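Local coordinates for possible metal-dependent hydrolase (Veillonella parvula, PDB 3RPC), which is probably a metal-dependent hydrolase of the metallo-beta-lactamase superfamily, holding two zinc ions in its presumed active site, at residues 25-39 against 68-82. Numbering follows the deposited sequence.
Sequences LIDPFLAPKDTYPGF and VVVTHTHLDHWDDTA. With ZN (zinc ion), chain E; ZN (zinc ion), chain F.
His77 ND1 donates to Asp27 OD2 at 2.7 Å, with the oxygen near the imidazole plane but the nitrogen standing well above that of the carboxylate, the two planes being 78° apart. Thr71 grips the same carboxylate on its syn sides, OG1 donating to Asp27 OD2 at 2.6 Å and the backbone N bonding to Asp27 OD1. These three bonds fix the carboxylate's rotation and leave His77 NE2 directed at one zinc ion, 2.2 Å away; the carboxylate probably makes the imidazole a stronger ligand. Thr71 OG1 also accepts from His72 ND1, orienting a ligand of the other zinc.

Farther along, Asp79 turns its carboxylate onto Leu30 and Ala31. Its CG sits between the backbone N and carbonyl carbon (chi1 73°), and OD1 takes Leu30 N at 2.9 Å on one face and, as N-cap of helix 80-85, Ala82 N on the other; OD2 accepts a weak bond from Ala31 N. Asp76 CA lies over a face of the Phe29 ring, 3.8 Å from its centroid, while Leu75 CD2 sits above the centre of the Tyr36 ring. Pro28 CG abuts the edge of Trp78.

Behind these contacts, parallel strands 22-26 and 67-69 pair through Val69 N to Leu25 O and Asp27 N to Val69 O; the Asp27-Thr71 contacts begin at their C-terminal ends. His132 and Asp168 join the zinc of His72 and His74, Asp168 and His226 that of Asp76 and His77; Asp168 and a water bridge the metals, and a second water binds the latter zinc. His-X-His-X-Asp-His, residues 72-77, is the metallo-beta-lactamase superfamily signature, here holding a dinuclear zinc site.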
loop_
_atom_site.group_PDB
_atom_site.type_symbol
_atom_site.label_atom_id
_atom_site.label_comp_id
_atom_site.label_asym_id
_atom_site.label_seq_id
_atom_site.Cartn_x
_atom_site.Cartn_y
_atom_site.Cartn_z
ATOM N N LEU A 25 22.971 -2.707 7.338
ATOM C CA LEU A 25 22.689 -4.130 7.480
ATOM C C LEU A 25 21.191 -4.322 7.271
ATOM O O LEU A 25 20.372 -3.787 8.024
ATOM C CB LEU A 25 23.125 -4.622 8.870
ATOM C CG LEU A 25 22.784 -6.075 9.206
ATOM C CD1 LEU A 25 23.498 -7.026 8.267
ATOM C CD2 LEU A 25 23.146 -6.406 10.663
ATOM N N ILE A 26 20.854 -5.074 6.228
ATOM C CA ILE A 26 19.466 -5.271 5.826
ATOM C C ILE A 26 18.925 -6.614 6.315
ATOM O O ILE A 26 19.566 -7.654 6.135
ATOM C CB ILE A 26 19.352 -5.189 4.299
ATOM C CG1 ILE A 26 19.619 -3.754 3.838
ATOM C CG2 ILE A 26 17.973 -5.654 3.825
ATOM C CD1 ILE A 26 19.865 -3.623 2.345
ATOM N N ASP A 27 17.757 -6.561 6.958
ATOM C CA ASP A 27 16.973 -7.740 7.328
ATOM C C ASP A 27 17.821 -8.883 7.897
ATOM O O ASP A 27 17.833 -9.988 7.347
ATOM C CB ASP A 27 16.143 -8.212 6.124
ATOM C CG ASP A 27 14.987 -7.267 5.810
ATOM O OD1 ASP A 27 14.891 -6.201 6.442
ATOM O OD2 ASP A 27 14.179 -7.583 4.910
ATOM N N PRO A 28 18.493 -8.633 9.028
ATOM C CA PRO A 28 19.421 -9.625 9.587
ATOM C C PRO A 28 18.724 -10.809 10.261
ATOM O O PRO A 28 18.065 -10.652 11.298
ATOM C CB PRO A 28 20.204 -8.811 10.622
ATOM C CG PRO A 28 19.203 -7.801 11.086
ATOM C CD PRO A 28 18.478 -7.395 9.829
ATOM N N PHE A 29 18.889 -11.978 9.649
ATOM C CA PHE A 29 18.435 -13.254 10.169
ATOM C C PHE A 29 19.723 -14.041 10.302
ATOM O O PHE A 29 20.267 -14.515 9.309
ATOM C CB PHE A 29 17.483 -13.870 9.129
ATOM C CG PHE A 29 17.202 -15.349 9.298
ATOM C CD1 PHE A 29 16.985 -15.915 10.549
ATOM C CD2 PHE A 29 17.087 -16.164 8.177
ATOM C CE1 PHE A 29 16.704 -17.275 10.677
ATOM C CE2 PHE A 29 16.796 -17.515 8.298
ATOM C CZ PHE A 29 16.603 -18.073 9.547
ATOM N N LEU A 30 20.241 -14.121 11.524
ATOM C CA LEU A 30 21.644 -14.497 11.717
ATOM C C LEU A 30 21.875 -15.858 12.383
ATOM O O LEU A 30 23.020 -16.214 12.682
ATOM C CB LEU A 30 22.392 -13.383 12.479
ATOM C CG LEU A 30 22.285 -11.984 11.854
ATOM C CD1 LEU A 30 23.110 -10.954 12.638
ATOM C CD2 LEU A 30 22.713 -12.017 10.386
ATOM N N ALA A 31 20.811 -16.624 12.601
ATOM C CA ALA A 31 20.916 -17.892 13.333
ATOM C C ALA A 31 21.874 -18.884 12.682
ATOM O O ALA A 31 21.992 -18.941 11.457
ATOM C CB ALA A 31 19.530 -18.530 13.483
ATOM N N PRO A 32 22.554 -19.699 13.502
ATOM C CA PRO A 32 23.350 -20.784 12.914
ATOM C C PRO A 32 22.485 -21.774 12.132
ATOM O O PRO A 32 21.275 -21.848 12.348
ATOM C CB PRO A 32 23.968 -21.477 14.138
ATOM C CG PRO A 32 23.950 -20.418 15.221
ATOM C CD PRO A 32 22.703 -19.608 14.963
ATOM N N LYS A 33 23.122 -22.519 11.234
ATOM C CA LYS A 33 22.474 -23.576 10.466
ATOM C C LYS A 33 21.541 -24.453 11.309
ATOM O O LYS A 33 21.902 -24.910 12.403
ATOM C CB LYS A 33 23.553 -24.437 9.793
ATOM C CG LYS A 33 23.023 -25.619 8.987
ATOM C CD LYS A 33 24.156 -26.312 8.227
ATOM C CE LYS A 33 23.677 -27.548 7.478
ATOM N NZ LYS A 33 24.808 -28.168 6.724
ATOM N N ASP A 34 20.338 -24.682 10.793
ATOM C CA ASP A 34 19.388 -25.636 11.372
ATOM C C ASP A 34 18.863 -25.276 12.763
ATOM O O ASP A 34 18.326 -26.123 13.471
ATOM C CB ASP A 34 19.959 -27.067 11.346
ATOM C CG ASP A 34 20.012 -27.647 9.941
ATOM O OD1 ASP A 34 19.421 -27.034 9.026
ATOM O OD2 ASP A 34 20.628 -28.718 9.749
ATOM N N THR A 35 18.996 -24.010 13.141
ATOM C CA THR A 35 18.500 -23.554 14.430
ATOM C C THR A 35 16.999 -23.769 14.609
ATOM O O THR A 35 16.524 -23.980 15.722
ATOM C CB THR A 35 18.886 -22.071 14.677
ATOM O OG1 THR A 35 20.314 -21.978 14.794
ATOM C CG2 THR A 35 18.240 -21.534 15.945
ATOM N N TYR A 36 16.252 -23.737 13.507
ATOM C CA TYR A 36 14.797 -23.773 13.575
ATOM C C TYR A 36 14.206 -24.892 12.720
ATOM O O TYR A 36 14.801 -25.291 11.721
ATOM C CB TYR A 36 14.219 -22.438 13.099
ATOM C CG TYR A 36 14.622 -21.260 13.948
ATOM C CD1 TYR A 36 14.029 -21.044 15.183
ATOM C CD2 TYR A 36 15.585 -20.357 13.509
ATOM C CE1 TYR A 36 14.387 -19.967 15.973
ATOM C CE2 TYR A 36 15.946 -19.265 14.291
ATOM C CZ TYR A 36 15.344 -19.086 15.522
ATOM O OH TYR A 36 15.696 -18.019 16.309
ATOM N N PRO A 37 13.026 -25.390 13.115
ATOM C CA PRO A 37 12.248 -26.283 12.251
ATOM C C PRO A 37 11.742 -25.457 11.084
ATOM O O PRO A 37 11.675 -24.239 11.210
ATOM C CB PRO A 37 11.047 -26.665 13.126
ATOM C CG PRO A 37 11.379 -26.207 14.511
ATOM C CD PRO A 37 12.311 -25.055 14.355
ATOM N N GLY A 38 11.370 -26.095 9.979
ATOM C CA GLY A 38 10.760 -25.376 8.871
ATOM C C GLY A 38 9.467 -24.713 9.298
ATOM O O GLY A 38 8.829 -25.164 10.259
ATOM N N PHE A 39 9.067 -23.648 8.602
ATOM C CA PHE A 39 7.835 -22.938 8.931
ATOM C C PHE A 39 6.638 -23.878 8.832
ATOM O O PHE A 39 6.479 -24.588 7.843
ATOM C CB PHE A 39 7.613 -21.735 8.009
ATOM C CG PHE A 39 8.576 -20.601 8.233
ATOM C CD1 PHE A 39 8.544 -19.866 9.409
ATOM C CD2 PHE A 39 9.509 -20.267 7.265
ATOM C CE1 PHE A 39 9.432 -18.823 9.615
ATOM C CE2 PHE A 39 10.397 -19.223 7.461
ATOM C CZ PHE A 39 10.363 -18.500 8.641
ATOM N N VAL A 68 20.804 -0.258 10.675
ATOM C CA VAL A 68 20.108 -1.476 10.290
ATOM C C VAL A 68 18.769 -1.090 9.669
ATOM O O VAL A 68 18.123 -0.139 10.104
ATOM C CB VAL A 68 19.872 -2.376 11.517
ATOM C CG1 VAL A 68 19.286 -3.706 11.103
ATOM C CG2 VAL A 68 21.176 -2.610 12.268
ATOM N N VAL A 69 18.376 -1.815 8.627
ATOM C CA VAL A 69 17.065 -1.628 8.005
ATOM C C VAL A 69 16.322 -2.942 8.153
ATOM O O VAL A 69 16.815 -3.981 7.733
ATOM C CB VAL A 69 17.186 -1.286 6.506
ATOM C CG1 VAL A 69 15.805 -1.296 5.831
ATOM C CG2 VAL A 69 17.863 0.063 6.333
ATOM N N VAL A 70 15.150 -2.888 8.776
ATOM C CA VAL A 70 14.345 -4.074 9.024
ATOM C C VAL A 70 13.008 -3.875 8.319
ATOM O O VAL A 70 12.169 -3.089 8.767
ATOM C CB VAL A 70 14.138 -4.276 10.541
ATOM C CG1 VAL A 70 13.364 -5.552 10.820
ATOM C CG2 VAL A 70 15.492 -4.313 11.256
ATOM N N THR A 71 12.817 -4.571 7.198
ATOM C CA THR A 71 11.621 -4.343 6.384
ATOM C C THR A 71 10.352 -4.868 7.043
ATOM O O THR A 71 9.251 -4.371 6.771
ATOM C CB THR A 71 11.741 -4.936 4.970
ATOM O OG1 THR A 71 11.854 -6.367 5.047
ATOM C CG2 THR A 71 12.935 -4.339 4.238
ATOM N N HIS A 72 10.519 -5.878 7.886
ATOM C CA HIS A 72 9.442 -6.470 8.677
ATOM C C HIS A 72 10.067 -7.465 9.636
ATOM O O HIS A 72 11.242 -7.800 9.492
ATOM C CB HIS A 72 8.332 -7.109 7.809
ATOM C CG HIS A 72 8.764 -8.291 6.983
ATOM N ND1 HIS A 72 9.832 -8.257 6.110
ATOM C CD2 HIS A 72 8.218 -9.526 6.854
ATOM C CE1 HIS A 72 9.926 -9.418 5.481
ATOM N NE2 HIS A 72 8.968 -10.211 5.925
ATOM N N THR A 73 9.293 -7.943 10.601
ATOM C CA THR A 73 9.884 -8.733 11.677
ATOM C C THR A 73 9.569 -10.224 11.607
ATOM O O THR A 73 9.599 -10.920 12.620
ATOM C CB THR A 73 9.543 -8.162 13.061
ATOM O OG1 THR A 73 8.122 -8.093 13.218
ATOM C CG2 THR A 73 10.149 -6.774 13.207
ATOM N N HIS A 74 9.283 -10.723 10.409
ATOM C CA HIS A 74 9.279 -12.166 10.210
ATOM C C HIS A 74 10.653 -12.723 10.604
ATOM O O HIS A 74 11.678 -12.066 10.412
ATOM C CB HIS A 74 8.975 -12.520 8.753
ATOM C CG HIS A 74 7.514 -12.532 8.430
ATOM N ND1 HIS A 74 7.040 -12.661 7.144
ATOM C CD2 HIS A 74 6.425 -12.444 9.229
ATOM C CE1 HIS A 74 5.718 -12.645 7.162
ATOM N NE2 HIS A 74 5.319 -12.515 8.415
ATOM N N LEU A 75 10.653 -13.944 11.129
ATOM C CA LEU A 75 11.869 -14.604 11.613
ATOM C C LEU A 75 13.030 -14.534 10.632
ATOM O O LEU A 75 14.181 -14.316 11.037
ATOM C CB LEU A 75 11.569 -16.065 11.960
ATOM C CG LEU A 75 12.734 -16.922 12.462
ATOM C CD1 LEU A 75 13.254 -16.349 13.760
ATOM C CD2 LEU A 75 12.294 -18.363 12.653
ATOM N N ASP A 76 12.747 -14.752 9.350
ATOM C CA ASP A 76 13.804 -14.821 8.348
ATOM C C ASP A 76 14.307 -13.448 7.906
ATOM O O ASP A 76 15.074 -13.350 6.945
ATOM C CB ASP A 76 13.388 -15.684 7.145
ATOM C CG ASP A 76 12.172 -15.137 6.427
ATOM O OD1 ASP A 76 11.162 -14.863 7.107
ATOM O OD2 ASP A 76 12.226 -15.006 5.175
ATOM N N HIS A 77 13.883 -12.403 8.624
ATOM C CA HIS A 77 14.372 -11.038 8.415
ATOM C C HIS A 77 14.837 -10.354 9.704
ATOM O O HIS A 77 15.408 -9.271 9.654
ATOM C CB HIS A 77 13.284 -10.197 7.739
ATOM C CG HIS A 77 12.894 -10.732 6.403
ATOM N ND1 HIS A 77 13.300 -10.152 5.223
ATOM C CD2 HIS A 77 12.186 -11.832 6.063
ATOM C CE1 HIS A 77 12.847 -10.867 4.209
ATOM N NE2 HIS A 77 12.166 -11.889 4.693
ATOM N N TRP A 78 14.579 -10.987 10.844
ATOM C CA TRP A 78 14.865 -10.388 12.146
ATOM C C TRP A 78 14.743 -11.486 13.188
ATOM O O TRP A 78 13.640 -11.958 13.478
ATOM C CB TRP A 78 13.874 -9.255 12.459
ATOM C CG TRP A 78 14.137 -8.542 13.760
ATOM C CD1 TRP A 78 13.368 -8.579 14.889
ATOM C CD2 TRP A 78 15.243 -7.686 14.053
ATOM N NE1 TRP A 78 13.935 -7.797 15.873
ATOM C CE2 TRP A 78 15.089 -7.240 15.383
ATOM C CE3 TRP A 78 16.355 -7.263 13.321
ATOM C CZ2 TRP A 78 16.009 -6.383 15.994
ATOM C CZ3 TRP A 78 17.268 -6.417 13.925
ATOM C CH2 TRP A 78 17.088 -5.985 15.252
ATOM N N ASP A 79 15.869 -11.932 13.730
ATOM C CA ASP A 79 15.813 -13.081 14.632
ATOM C C ASP A 79 16.529 -12.833 15.955
ATOM O O ASP A 79 17.180 -11.797 16.134
ATOM C CB ASP A 79 16.316 -14.368 13.945
ATOM C CG ASP A 79 17.823 -14.397 13.749
ATOM O OD1 ASP A 79 18.463 -13.321 13.669
ATOM O OD2 ASP A 79 18.360 -15.526 13.649
ATOM N N ASP A 80 16.383 -13.779 16.878
ATOM C CA ASP A 80 17.010 -13.666 18.193
ATOM C C ASP A 80 18.516 -13.462 18.098
ATOM O O ASP A 80 19.084 -12.668 18.846
ATOM C CB ASP A 80 16.695 -14.894 19.046
ATOM C CG ASP A 80 15.311 -14.836 19.663
ATOM O OD1 ASP A 80 14.712 -13.738 19.675
ATOM O OD2 ASP A 80 14.827 -15.884 20.147
ATOM N N THR A 81 19.158 -14.157 17.170
ATOM C CA THR A 81 20.599 -14.005 17.017
ATOM C C THR A 81 20.943 -12.563 16.670
ATOM O O THR A 81 21.868 -11.985 17.237
ATOM C CB THR A 81 21.165 -14.950 15.963
ATOM O OG1 THR A 81 20.849 -16.302 16.323
ATOM C CG2 THR A 81 22.673 -14.777 15.855
ATOM N N ALA A 82 20.185 -11.977 15.748
ATOM C CA ALA A 82 20.384 -10.575 15.408
ATOM C C ALA A 82 20.148 -9.678 16.616
ATOM O O ALA A 82 20.941 -8.790 16.900
ATOM C CB ALA A 82 19.465 -10.174 14.261
HETATM ZN ZN ZN E . 8.262 -12.218 5.209
HETATM ZN ZN ZN F . 10.979 -13.502 3.763
HETATM O O HOH W 1 17.280 -12.902 5.589
HETATM O O HOH W 2 17.981 -16.751 16.004
HETATM O O HOH W 3 14.129 -15.468 16.820
HETATM O O HOH W 4 9.483 -13.781 5.493
HETATM O O HOH W 5 9.403 -15.235 2.724
#